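Local coordinates for protein SSD1 (Saccharomyces cerevisiae S288C, PDB 7AM1), which binds mRNA, including its untranslated regions, and represses translation as a non-enzymatic member of the RNase II family, at residues E183-S188 and E756-G761; I714-C719 and A900-T905; T734-L739 and V748-F753. All blocks are in the same frame, centred on the assembly; numbering follows the deposited sequence.

Contact 1 (E183-S188 and E756-G761); sequences EVEGQS and EKRVHG
Glu185 of helix 175-186 meets Lys757, Arg758 and His760 in a buried polar contact, where the end of the helix docks against an outermost strand, 755-760, of the C-terminal antiparallel sheet. The Glu185 carboxylate and the His760 imidazole approach tip to tip, their planes only 7° apart. His760 NE2 donates to the syn lone pair of Glu185 OE1 over 2.7 Å, with an N-H...O angle of 174°. Because ND1 is hydrogen-bonded to Asp154, both ring nitrogens are engaged and the rotation of the imidazole is fixed. Glu185 OE2 and Arg758 NH1 form a long salt bridge of 3.6 Å; each has another ionic partner, OE2 in Lys35 and the guanidinium in Asp747. Further along, the Lys757 chain turns at CG (chi2 -77°) and its ammonium reaches the helix end. NZ donates to Glu185 O at 2.8 Å, to Ser188 O at 2.7 Å and to Glu756 O at 2.8 Å, so three carbonyls from two chain segments grip one charge. That charge is likely to be favoured by the negative end of the helix. The arrangement combines a His-carboxylate hydrogen bond with lysine binding of carbonyls at a helix C-terminus, here against the edge of an OB-type sheet.

Contact 2 (I714-C719 and A900-T905); sequences IHLLLC and ALPCLT
Pro902 and Leu904 pack on His715, Leu716 and Cys719, joining helix 689-725 to strand 903-908, an outermost strand of the five-stranded antiparallel sheet that has the OB-type strand order 3-2-1-4-5. The contact is chiefly apolar, burying 333 Å² in all. The Pro902 ring packs against two helix side chains. Its CG presses on Cys719 CB at 3.5 Å, closer than usual for two carbons, while its CD meets Leu716 CD1 at 3.9 Å, the Leu716 and Pro902 side chains crossing at about a right angle. Leu716 also touches Ile315 and Ile318 of helix 311-321, so it packs against a second helix as well as the proline. Two residues further on, near the start of strand 903-908, Leu904 sends CD2 to Cys719 SG at 3.4 Å and CD1 to His715 NE2 at 3.7 Å; Leu904 and His715 reach toward each other tip to tip.

A second group of interactions surrounds the imidazole. The His715 CG is anti to the backbone N (chi1 175°), and the ring beyond it reaches the strand. One ring face carries Cys719 SG, 3.5 Å above the plane and offset toward the rim.

The polar part of the contact lies at the ring edge. NE2 is hydrogen-bonded to Gly186 O, the same residue whose backbone bonds Leu904, and this partner probably steadies the ring. Pro902 O, by contrast, is buried with no hydrogen-bonding partner in the model, and what faces it, in the ring plane, is His715 CE1 at 3.1 Å.

Contact 3 (T734-L739 and V748-F753); sequences TMATVL and VFIPEF
Thr737 and Phe749 face each other as an antiparallel hydrogen-bonded pair in the beta hairpin of strands 732-741 and 745-750, part of the C-terminal OB-type sheet. This is the tightly packed part of the contact. Thr737 N donates to Phe749 O over 3.2 Å at 175°, and Phe749 N returns a bond to Thr737 O over 3.0 Å at 158°. The Phe749 CG sits between backbone N and carbonyl carbon (chi1 66°), and the ring runs alongside Thr737, pointing the same way, with CE1 3.4 Å from Thr737 CG2. Leu739 crosses the phenylalanine at about a right angle, its CB 3.8 Å from Phe749 CD1. An alanine in place of Phe749 would probably open a gap between Thr737, Leu739 and Ile625 of helix 617-629, leaving the Leu739 side chain freer to turn. On the opposite face, Val738 and Val748 make a non-hydrogen-bonded pair, and Ala736 CB fits against Ile750 CG1.

Toward the end of strand 745-750 the packing is looser. Thr734 CG2 and Ile750 CG2 are 4.1 Å apart, and the chain turns off into Pro751 and Glu752, both partly exposed. Glu752 is held from outside by a salt bridge to Arg851. Here a water replaces direct pairing, donating to Met735 O at 2.8 Å and to Glu752 OE1 at 2.6 Å.

How the contacts relate
All three contacts reach one five-stranded sheet, and hydrogen bonds tie contact 1 to each of the other two. Contacts 1 and 2, with centres about 11 Å apart, meet at Gly186 of contact 1, whose O lies 2.7 Å from His715 NE2 and 2.9 Å from Leu904 N, so the end of helix 175-186 touches both partners of contact 2. Contacts 1 and 3, about 13 Å between centres, lie on neighbouring strands, linked by Lys757 O and Val748 N at 2.8 Å. Contacts 2 and 3 are farther apart, about 17 Å between centres, and touch where Leu718 CD2 packs on Phe753 O. A bound pentaethylene glycol, probably from crystallisation, lies about 4 Å from the Ser188 side chain in contact 1.

Contact 1 (E183-S188 and E756-G761)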
ATOM      1  N   GLU A 183      -6.098 -11.735 -13.063  1.00 37.61           N
ATOM      2  CA  GLU A 183      -6.488 -11.370 -11.704  1.00 38.35           C
ATOM      3  C   GLU A 183      -5.307 -10.818 -10.914  1.00 38.66           C
ATOM      4  O   GLU A 183      -5.392  -9.730 -10.334  1.00 40.16           O
ATOM      5  CB  GLU A 183      -7.108 -12.566 -10.985  1.00 40.91           C
ATOM      6  CG  GLU A 183      -8.424 -13.031 -11.586  1.00 45.69           C
ATOM      7  CD  GLU A 183      -8.987 -14.242 -10.874  1.00 52.38           C
ATOM      8  OE1 GLU A 183      -8.194 -15.082 -10.406  1.00 54.98           O
ATOM      9  OE2 GLU A 183     -10.225 -14.329 -10.739  1.00 55.18           O
ATOM     10  N   VAL A 184      -4.201 -11.561 -10.862  1.00 38.69           N
ATOM     11  CA  VAL A 184      -3.074 -11.133 -10.036  1.00 39.00           C
ATOM     12  C   VAL A 184      -2.541  -9.786 -10.513  1.00 38.06           C
ATOM     13  O   VAL A 184      -2.311  -8.870  -9.715  1.00 38.42           O
ATOM     14  CB  VAL A 184      -1.970 -12.202 -10.026  1.00 40.11           C
ATOM     15  CG1 VAL A 184      -0.731 -11.658  -9.331  1.00 40.18           C
ATOM     16  CG2 VAL A 184      -2.456 -13.453  -9.317  1.00 41.97           C
ATOM     17  N   GLU A 185      -2.324  -9.648 -11.822  1.00 36.09           N
ATOM     18  CA  GLU A 185      -1.791  -8.397 -12.349  1.00 35.90           C
ATOM     19  C   GLU A 185      -2.831  -7.284 -12.331  1.00 35.95           C
ATOM     20  O   GLU A 185      -2.489  -6.120 -12.084  1.00 36.32           O
ATOM     21  CB  GLU A 185      -1.281  -8.603 -13.775  1.00 35.61           C
ATOM     22  CG  GLU A 185      -0.128  -9.579 -13.897  1.00 36.24           C
ATOM     23  CD  GLU A 185       0.261  -9.828 -15.342  1.00 37.00           C
ATOM     24  OE1 GLU A 185      -0.410  -9.276 -16.237  1.00 36.31           O
ATOM     25  OE2 GLU A 185       1.244 -10.560 -15.584  1.00 38.11           O
ATOM     26  N   GLY A 186      -4.096  -7.618 -12.559  1.00 36.12           N
ATOM     27  CA  GLY A 186      -5.117  -6.619 -12.794  1.00 35.14           C
ATOM     28  C   GLY A 186      -5.828  -6.106 -11.560  1.00 35.16           C
ATOM     29  O   GLY A 186      -6.420  -5.023 -11.598  1.00 36.44           O
ATOM     30  N   GLN A 187      -5.775  -6.850 -10.459  1.00 33.68           N
ATOM     31  CA  GLN A 187      -6.540  -6.499  -9.267  1.00 35.18           C
ATOM     32  C   GLN A 187      -5.753  -5.641  -8.278  1.00 35.92           C
ATOM     33  O   GLN A 187      -6.262  -5.343  -7.192  1.00 38.39           O
ATOM     34  CB  GLN A 187      -7.049  -7.780  -8.603  1.00 37.51           C
ATOM     35  CG  GLN A 187      -8.107  -8.467  -9.470  1.00 39.50           C
ATOM     36  CD  GLN A 187      -8.570  -9.797  -8.923  1.00 40.62           C
ATOM     37  OE1 GLN A 187      -7.850 -10.460  -8.179  1.00 39.89           O
ATOM     38  NE2 GLN A 187      -9.775 -10.208  -9.309  1.00 40.39           N
ATOM     39  N   SER A 188      -4.550  -5.206  -8.640  1.00 35.47           N
ATOM     40  CA  SER A 188      -3.792  -4.260  -7.836  1.00 37.76           C
ATOM     41  C   SER A 188      -3.333  -3.108  -8.721  1.00 35.32           C
ATOM     42  O   SER A 188      -3.323  -3.201  -9.952  1.00 33.44           O
ATOM     43  CB  SER A 188      -2.587  -4.929  -7.158  1.00 44.69           C
ATOM     44  OG  SER A 188      -1.659  -5.389  -8.124  1.00 49.50           O
ATOM     45  N   GLU A 756       0.629   0.388 -12.803  1.00 32.66           N
ATOM     46  CA  GLU A 756       1.676  -0.302 -13.539  1.00 34.25           C
ATOM     47  C   GLU A 756       1.092  -1.640 -13.963  1.00 34.66           C
ATOM     48  O   GLU A 756       0.570  -2.378 -13.122  1.00 34.65           O
ATOM     49  CB  GLU A 756       2.925  -0.497 -12.673  1.00 35.13           C
ATOM     50  CG  GLU A 756       4.032  -1.304 -13.337  1.00 37.53           C
ATOM     51  CD  GLU A 756       5.008  -1.913 -12.342  1.00 40.48           C
ATOM     52  OE1 GLU A 756       4.651  -2.080 -11.154  1.00 40.99           O
ATOM     53  OE2 GLU A 756       6.145  -2.221 -12.756  1.00 42.10           O
ATOM     54  N   LYS A 757       1.145  -1.937 -15.260  1.00 34.60           N
ATOM     55  CA  LYS A 757       0.511  -3.131 -15.800  1.00 34.37           C
ATOM     56  C   LYS A 757       1.388  -3.719 -16.897  1.00 36.71           C
ATOM     57  O   LYS A 757       2.340  -3.092 -17.366  1.00 38.61           O
ATOM     58  CB  LYS A 757      -0.892  -2.824 -16.336  1.00 31.83           C
ATOM     59  CG  LYS A 757      -1.884  -2.428 -15.256  1.00 29.93           C
ATOM     60  CD  LYS A 757      -2.379  -3.638 -14.487  1.00 28.97           C
ATOM     61  CE  LYS A 757      -2.831  -3.272 -13.077  1.00 29.45           C
ATOM     62  NZ  LYS A 757      -1.736  -3.461 -12.080  1.00 30.70           N
ATOM     63  N   ARG A 758       1.043  -4.932 -17.319  1.00 36.00           N
ATOM     64  CA  ARG A 758       1.878  -5.716 -18.217  1.00 36.78           C
ATOM     65  C   ARG A 758       1.154  -6.005 -19.524  1.00 37.00           C
ATOM     66  O   ARG A 758       0.040  -6.540 -19.521  1.00 34.98           O
ATOM     67  CB  ARG A 758       2.289  -7.027 -17.544  1.00 37.73           C
ATOM     68  CG  ARG A 758       3.094  -7.967 -18.427  1.00 37.81           C
ATOM     69  CD  ARG A 758       3.778  -9.034 -17.591  1.00 37.82           C
ATOM     70  NE  ARG A 758       4.715  -8.423 -16.649  1.00 37.28           N
ATOM     71  CZ  ARG A 758       5.178  -9.010 -15.552  1.00 36.77           C
ATOM     72  NH1 ARG A 758       4.796 -10.241 -15.235  1.00 38.40           N
ATOM     73  NH2 ARG A 758       6.027  -8.360 -14.771  1.00 34.90           N
ATOM     74  N   VAL A 759       1.803  -5.662 -20.635  1.00 38.10           N
ATOM     75  CA  VAL A 759       1.336  -6.029 -21.966  1.00 37.42           C
ATOM     76  C   VAL A 759       1.866  -7.418 -22.292  1.00 37.55           C
ATOM     77  O   VAL A 759       3.075  -7.669 -22.201  1.00 37.65           O
ATOM     78  CB  VAL A 759       1.798  -5.005 -23.015  1.00 37.11           C
ATOM     79  CG1 VAL A 759       1.374  -5.451 -24.413  1.00 35.62           C
ATOM     80  CG2 VAL A 759       1.245  -3.617 -22.693  1.00 36.67           C
ATOM     81  N   HIS A 760       0.964  -8.327 -22.651  1.00 36.57           N
ATOM     82  CA  HIS A 760       1.319  -9.703 -22.973  1.00 38.17           C
ATOM     83  C   HIS A 760       1.271  -9.925 -24.479  1.00 38.04           C
ATOM     84  O   HIS A 760       0.273  -9.598 -25.130  1.00 37.50           O
ATOM     85  CB  HIS A 760       0.375 -10.676 -22.267  1.00 39.73           C
ATOM     86  CG  HIS A 760       0.478 -10.626 -20.778  1.00 40.03           C
ATOM     87  ND1 HIS A 760       1.430 -11.334 -20.075  1.00 40.24           N
ATOM     88  CD2 HIS A 760      -0.230  -9.929 -19.858  1.00 39.87           C
ATOM     89  CE1 HIS A 760       1.292 -11.088 -18.785  1.00 40.32           C
ATOM     90  NE2 HIS A 760       0.294 -10.239 -18.626  1.00 39.82           N
ATOM     91  N   GLY A 761       2.347 -10.495 -25.024  1.00 38.75           N
ATOM     92  CA  GLY A 761       2.389 -10.754 -26.453  1.00 39.98           C
ATOM     93  C   GLY A 761       1.273 -11.674 -26.912  1.00 39.82           C
ATOM     94  O   GLY A 761       0.735 -11.511 -28.010  1.00 40.47           O
TER
HETATM   95  O   HOH W   1      -1.329  -6.448 -16.340  1.00 34.16           O

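Contact 2 (I714-C719 and A900-T905)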
ATOM      1  N   ILE A 714      -9.372   2.198  -3.530  1.00 31.94           N
ATOM      2  CA  ILE A 714      -8.931   3.060  -4.624  1.00 32.76           C
ATOM      3  C   ILE A 714      -9.036   2.319  -5.948  1.00 33.66           C
ATOM      4  O   ILE A 714      -9.572   2.836  -6.936  1.00 34.66           O
ATOM      5  CB  ILE A 714      -7.492   3.548  -4.385  1.00 31.47           C
ATOM      6  CG1 ILE A 714      -7.426   4.505  -3.194  1.00 32.71           C
ATOM      7  CG2 ILE A 714      -6.953   4.195  -5.645  1.00 30.06           C
ATOM      8  CD1 ILE A 714      -6.002   4.793  -2.740  1.00 33.03           C
ATOM      9  N   HIS A 715      -8.486   1.103  -5.993  1.00 34.32           N
ATOM     10  CA  HIS A 715      -8.472   0.324  -7.223  1.00 33.31           C
ATOM     11  C   HIS A 715      -9.881   0.110  -7.743  1.00 32.68           C
ATOM     12  O   HIS A 715     -10.134   0.212  -8.948  1.00 31.72           O
ATOM     13  CB  HIS A 715      -7.783  -1.017  -6.960  1.00 33.81           C
ATOM     14  CG  HIS A 715      -7.804  -1.956  -8.125  1.00 34.58           C
ATOM     15  ND1 HIS A 715      -8.845  -2.830  -8.351  1.00 35.92           N
ATOM     16  CD2 HIS A 715      -6.910  -2.168  -9.118  1.00 34.46           C
ATOM     17  CE1 HIS A 715      -8.594  -3.536  -9.440  1.00 35.35           C
ATOM     18  NE2 HIS A 715      -7.426  -3.154  -9.924  1.00 35.13           N
ATOM     19  N   LEU A 716     -10.816  -0.165  -6.836  1.00 34.47           N
ATOM     20  CA  LEU A 716     -12.201  -0.396  -7.220  1.00 37.55           C
ATOM     21  C   LEU A 716     -12.792   0.842  -7.883  1.00 37.34           C
ATOM     22  O   LEU A 716     -13.362   0.762  -8.976  1.00 35.12           O
ATOM     23  CB  LEU A 716     -12.998  -0.801  -5.981  1.00 39.76           C
ATOM     24  CG  LEU A 716     -14.485  -1.107  -6.099  1.00 42.13           C
ATOM     25  CD1 LEU A 716     -14.697  -2.338  -6.983  1.00 42.79           C
ATOM     26  CD2 LEU A 716     -15.082  -1.316  -4.712  1.00 42.91           C
ATOM     27  N   LEU A 717     -12.658   2.001  -7.236  1.00 36.70           N
ATOM     28  CA  LEU A 717     -13.223   3.226  -7.787  1.00 36.62           C
ATOM     29  C   LEU A 717     -12.499   3.663  -9.051  1.00 36.84           C
ATOM     30  O   LEU A 717     -13.123   4.231  -9.955  1.00 37.98           O
ATOM     31  CB  LEU A 717     -13.172   4.334  -6.740  1.00 36.08           C
ATOM     32  CG  LEU A 717     -13.835   5.662  -7.095  1.00 36.66           C
ATOM     33  CD1 LEU A 717     -15.266   5.453  -7.561  1.00 38.25           C
ATOM     34  CD2 LEU A 717     -13.779   6.605  -5.895  1.00 36.40           C
ATOM     35  N   LEU A 718     -11.192   3.402  -9.137  1.00 36.07           N
ATOM     36  CA  LEU A 718     -10.441   3.750 -10.338  1.00 34.64           C
ATOM     37  C   LEU A 718     -10.897   2.924 -11.534  1.00 33.97           C
ATOM     38  O   LEU A 718     -11.007   3.445 -12.651  1.00 34.02           O
ATOM     39  CB  LEU A 718      -8.946   3.549 -10.093  1.00 36.21           C
ATOM     40  CG  LEU A 718      -8.058   3.846 -11.300  1.00 39.27           C
ATOM     41  CD1 LEU A 718      -8.230   5.284 -11.757  1.00 40.18           C
ATOM     42  CD2 LEU A 718      -6.606   3.551 -10.974  1.00 40.73           C
ATOM     43  N   CYS A 719     -11.154   1.633 -11.325  1.00 34.09           N
ATOM     44  CA  CYS A 719     -11.642   0.793 -12.412  1.00 34.85           C
ATOM     45  C   CYS A 719     -12.997   1.281 -12.906  1.00 33.49           C
ATOM     46  O   CYS A 719     -13.250   1.325 -14.114  1.00 35.19           O
ATOM     47  CB  CYS A 719     -11.729  -0.659 -11.951  1.00 34.50           C
ATOM     48  SG  CYS A 719     -10.139  -1.469 -11.796  1.00 36.93           S
ATOM     49  N   ALA A 900     -15.030 -10.645  -8.337  1.00 62.22           N
ATOM     50  CA  ALA A 900     -15.269  -9.856  -7.132  1.00 63.89           C
ATOM     51  C   ALA A 900     -14.557  -8.518  -7.230  1.00 61.04           C
ATOM     52  O   ALA A 900     -15.076  -7.484  -6.791  1.00 62.15           O
ATOM     53  CB  ALA A 900     -14.801 -10.618  -5.892  1.00 67.11           C
ATOM     54  N   LEU A 901     -13.358  -8.525  -7.798  1.00 54.91           N
ATOM     55  CA  LEU A 901     -12.629  -7.311  -8.062  1.00 50.22           C
ATOM     56  C   LEU A 901     -12.409  -7.187  -9.563  1.00 42.17           C
ATOM     57  O   LEU A 901     -12.104  -8.183 -10.227  1.00 39.55           O
ATOM     58  CB  LEU A 901     -11.278  -7.319  -7.337  1.00 53.86           C
ATOM     59  CG  LEU A 901     -11.334  -7.549  -5.823  1.00 58.01           C
ATOM     60  CD1 LEU A 901      -9.933  -7.491  -5.227  1.00 58.80           C
ATOM     61  CD2 LEU A 901     -12.257  -6.542  -5.139  1.00 59.17           C
ATOM     62  N   PRO A 902     -12.556  -5.994 -10.128  1.00 39.49           N
ATOM     63  CA  PRO A 902     -12.261  -5.821 -11.552  1.00 36.32           C
ATOM     64  C   PRO A 902     -10.771  -5.974 -11.814  1.00 33.49           C
ATOM     65  O   PRO A 902      -9.934  -5.851 -10.917  1.00 31.96           O
ATOM     66  CB  PRO A 902     -12.749  -4.402 -11.850  1.00 37.58           C
ATOM     67  CG  PRO A 902     -12.666  -3.696 -10.523  1.00 40.13           C
ATOM     68  CD  PRO A 902     -12.997  -4.738  -9.495  1.00 40.57           C
ATOM     69  N   CYS A 903     -10.449  -6.233 -13.077  1.00 33.49           N
ATOM     70  CA  CYS A 903      -9.080  -6.502 -13.497  1.00 34.67           C
ATOM     71  C   CYS A 903      -8.671  -5.462 -14.527  1.00 34.87           C
ATOM     72  O   CYS A 903      -9.248  -5.402 -15.616  1.00 33.90           O
ATOM     73  CB  CYS A 903      -8.970  -7.910 -14.086  1.00 36.23           C
ATOM     74  SG  CYS A 903      -9.477  -9.209 -12.939  1.00 36.44           S
ATOM     75  N   LEU A 904      -7.656  -4.672 -14.199  1.00 34.02           N
ATOM     76  CA  LEU A 904      -7.085  -3.751 -15.165  1.00 33.98           C
ATOM     77  C   LEU A 904      -6.234  -4.528 -16.155  1.00 33.43           C
ATOM     78  O   LEU A 904      -5.457  -5.404 -15.770  1.00 33.56           O
ATOM     79  CB  LEU A 904      -6.235  -2.693 -14.468  1.00 34.39           C
ATOM     80  CG  LEU A 904      -6.984  -1.802 -13.484  1.00 35.96           C
ATOM     81  CD1 LEU A 904      -5.995  -1.048 -12.588  1.00 36.15           C
ATOM     82  CD2 LEU A 904      -7.886  -0.839 -14.248  1.00 37.76           C
ATOM     83  N   THR A 905      -6.388  -4.204 -17.434  1.00 31.50           N
ATOM     84  CA  THR A 905      -5.626  -4.856 -18.484  1.00 32.83           C
ATOM     85  C   THR A 905      -5.170  -3.800 -19.477  1.00 32.14           C
ATOM     86  O   THR A 905      -5.845  -2.787 -19.685  1.00 33.62           O
ATOM     87  CB  THR A 905      -6.446  -5.935 -19.217  1.00 35.10           C
ATOM     88  OG1 THR A 905      -7.602  -5.336 -19.819  1.00 36.10           O
ATOM     89  CG2 THR A 905      -6.890  -7.040 -18.262  1.00 36.19           C
TER

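Contact 3 (T734-L739 and V748-F753)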
ATOM      1  N   THR A 734      -4.149   5.866 -24.083  1.00 38.06           N
ATOM      2  CA  THR A 734      -3.303   6.878 -23.476  1.00 38.91           C
ATOM      3  C   THR A 734      -1.845   6.534 -23.721  1.00 37.70           C
ATOM      4  O   THR A 734      -1.489   5.369 -23.917  1.00 37.81           O
ATOM      5  CB  THR A 734      -3.554   7.009 -21.966  1.00 41.84           C
ATOM      6  OG1 THR A 734      -2.811   8.126 -21.455  1.00 44.91           O
ATOM      7  CG2 THR A 734      -3.131   5.752 -21.232  1.00 40.57           C
ATOM      8  N   MET A 735      -1.006   7.561 -23.705  1.00 36.77           N
ATOM      9  CA  MET A 735       0.429   7.341 -23.760  1.00 37.71           C
ATOM     10  C   MET A 735       0.895   6.818 -22.409  1.00 38.70           C
ATOM     11  O   MET A 735       0.430   7.269 -21.359  1.00 41.13           O
ATOM     12  CB  MET A 735       1.162   8.633 -24.123  1.00 38.96           C
ATOM     13  CG  MET A 735       0.790   9.194 -25.487  1.00 40.98           C
ATOM     14  SD  MET A 735       1.076   8.013 -26.820  1.00 43.11           S
ATOM     15  CE  MET A 735       2.840   7.752 -26.651  1.00 43.32           C
ATOM     16  N   ALA A 736       1.777   5.826 -22.442  1.00 37.40           N
ATOM     17  CA  ALA A 736       2.369   5.255 -21.243  1.00 36.16           C
ATOM     18  C   ALA A 736       3.872   5.140 -21.455  1.00 39.43           C
ATOM     19  O   ALA A 736       4.373   5.260 -22.576  1.00 43.04           O
ATOM     20  CB  ALA A 736       1.760   3.883 -20.915  1.00 33.52           C
ATOM     21  N   THR A 737       4.591   4.877 -20.369  1.00 37.50           N
ATOM     22  CA  THR A 737       6.037   4.706 -20.405  1.00 38.17           C
ATOM     23  C   THR A 737       6.378   3.249 -20.127  1.00 37.53           C
ATOM     24  O   THR A 737       5.811   2.635 -19.215  1.00 35.45           O
ATOM     25  CB  THR A 737       6.728   5.614 -19.382  1.00 39.99           C
ATOM     26  OG1 THR A 737       6.470   6.987 -19.707  1.00 40.27           O
ATOM     27  CG2 THR A 737       8.232   5.360 -19.353  1.00 41.75           C
ATOM     28  N   VAL A 738       7.288   2.700 -20.925  1.00 40.50           N
ATOM     29  CA  VAL A 738       7.763   1.334 -20.740  1.00 41.02           C
ATOM     30  C   VAL A 738       8.752   1.310 -19.583  1.00 41.22           C
ATOM     31  O   VAL A 738       9.724   2.073 -19.569  1.00 41.12           O
ATOM     32  CB  VAL A 738       8.411   0.805 -22.029  1.00 41.99           C
ATOM     33  CG1 VAL A 738       8.959  -0.600 -21.815  1.00 42.04           C
ATOM     34  CG2 VAL A 738       7.411   0.839 -23.177  1.00 41.65           C
ATOM     35  N   LEU A 739       8.512   0.427 -18.615  1.00 40.15           N
ATOM     36  CA  LEU A 739       9.353   0.324 -17.428  1.00 39.65           C
ATOM     37  C   LEU A 739      10.296  -0.870 -17.473  1.00 40.26           C
ATOM     38  O   LEU A 739      11.454  -0.751 -17.059  1.00 40.18           O
ATOM     39  CB  LEU A 739       8.471   0.244 -16.178  1.00 39.85           C
ATOM     40  CG  LEU A 739       9.155   0.409 -14.821  1.00 42.14           C
ATOM     41  CD1 LEU A 739       9.961   1.692 -14.769  1.00 43.58           C
ATOM     42  CD2 LEU A 739       8.114   0.394 -13.709  1.00 42.45           C
ATOM     43  N   VAL A 748       4.335  -1.417 -18.398  1.00 36.40           N
ATOM     44  CA  VAL A 748       4.143   0.004 -18.637  1.00 36.85           C
ATOM     45  C   VAL A 748       3.576   0.600 -17.360  1.00 37.34           C
ATOM     46  O   VAL A 748       2.896  -0.081 -16.586  1.00 36.70           O
ATOM     47  CB  VAL A 748       3.203   0.278 -19.833  1.00 38.01           C
ATOM     48  CG1 VAL A 748       3.797  -0.273 -21.123  1.00 37.58           C
ATOM     49  CG2 VAL A 748       1.829  -0.328 -19.579  1.00 38.68           C
ATOM     50  N   PHE A 749       3.860   1.874 -17.132  1.00 39.55           N
ATOM     51  CA  PHE A 749       3.213   2.589 -16.046  1.00 39.37           C
ATOM     52  C   PHE A 749       2.636   3.881 -16.595  1.00 37.76           C
ATOM     53  O   PHE A 749       3.097   4.421 -17.606  1.00 36.92           O
ATOM     54  CB  PHE A 749       4.165   2.842 -14.861  1.00 40.93           C
ATOM     55  CG  PHE A 749       5.291   3.773 -15.162  1.00 42.01           C
ATOM     56  CD1 PHE A 749       6.355   3.363 -15.944  1.00 42.73           C
ATOM     57  CD2 PHE A 749       5.303   5.049 -14.631  1.00 43.48           C
ATOM     58  CE1 PHE A 749       7.403   4.216 -16.216  1.00 44.55           C
ATOM     59  CE2 PHE A 749       6.345   5.912 -14.898  1.00 44.65           C
ATOM     60  CZ  PHE A 749       7.401   5.494 -15.692  1.00 45.00           C
ATOM     61  N   ILE A 750       1.583   4.339 -15.934  1.00 37.83           N
ATOM     62  CA  ILE A 750       0.809   5.487 -16.387  1.00 39.08           C
ATOM     63  C   ILE A 750       0.733   6.424 -15.189  1.00 39.30           C
ATOM     64  O   ILE A 750      -0.128   6.237 -14.318  1.00 38.95           O
ATOM     65  CB  ILE A 750      -0.575   5.047 -16.887  1.00 40.49           C
ATOM     66  CG1 ILE A 750      -0.432   3.832 -17.818  1.00 42.60           C
ATOM     67  CG2 ILE A 750      -1.264   6.192 -17.618  1.00 40.55           C
ATOM     68  CD1 ILE A 750      -1.745   3.173 -18.203  1.00 43.71           C
ATOM     69  N   PRO A 751       1.630   7.409 -15.074  1.00 41.53           N
ATOM     70  CA  PRO A 751       1.639   8.241 -13.859  1.00 42.69           C
ATOM     71  C   PRO A 751       0.330   8.964 -13.616  1.00 42.53           C
ATOM     72  O   PRO A 751       0.002   9.259 -12.458  1.00 42.53           O
ATOM     73  CB  PRO A 751       2.792   9.224 -14.112  1.00 44.37           C
ATOM     74  CG  PRO A 751       3.668   8.544 -15.104  1.00 44.36           C
ATOM     75  CD  PRO A 751       2.747   7.737 -15.979  1.00 42.73           C
ATOM     76  N   GLU A 752      -0.429   9.261 -14.673  1.00 41.05           N
ATOM     77  CA  GLU A 752      -1.689   9.971 -14.506  1.00 41.26           C
ATOM     78  C   GLU A 752      -2.726   9.135 -13.774  1.00 39.81           C
ATOM     79  O   GLU A 752      -3.667   9.695 -13.203  1.00 39.56           O
ATOM     80  CB  GLU A 752      -2.236  10.401 -15.865  1.00 43.48           C
ATOM     81  CG  GLU A 752      -1.406  11.477 -16.547  1.00 46.89           C
ATOM     82  CD  GLU A 752      -0.167  10.930 -17.231  1.00 49.29           C
ATOM     83  OE1 GLU A 752      -0.028   9.691 -17.331  1.00 49.46           O
ATOM     84  OE2 GLU A 752       0.669  11.749 -17.664  1.00 50.70           O
ATOM     85  N   PHE A 753      -2.582   7.812 -13.792  1.00 40.64           N
ATOM     86  CA  PHE A 753      -3.480   6.919 -13.080  1.00 40.92           C
ATOM     87  C   PHE A 753      -2.830   6.268 -11.867  1.00 40.29           C
ATOM     88  O   PHE A 753      -3.545   5.710 -11.027  1.00 41.26           O
ATOM     89  CB  PHE A 753      -3.989   5.822 -14.028  1.00 42.44           C
ATOM     90  CG  PHE A 753      -4.935   6.320 -15.085  1.00 44.88           C
ATOM     91  CD1 PHE A 753      -4.472   7.083 -16.143  1.00 47.46           C
ATOM     92  CD2 PHE A 753      -6.288   6.038 -15.015  1.00 44.26           C
ATOM     93  CE1 PHE A 753      -5.340   7.541 -17.120  1.00 47.24           C
ATOM     94  CE2 PHE A 753      -7.162   6.500 -15.989  1.00 44.17           C
ATOM     95  CZ  PHE A 753      -6.687   7.250 -17.037  1.00 45.42           C
TER
HETATM   96  O   HOH W   2       1.455   8.424 -19.048  1.00 44.55           O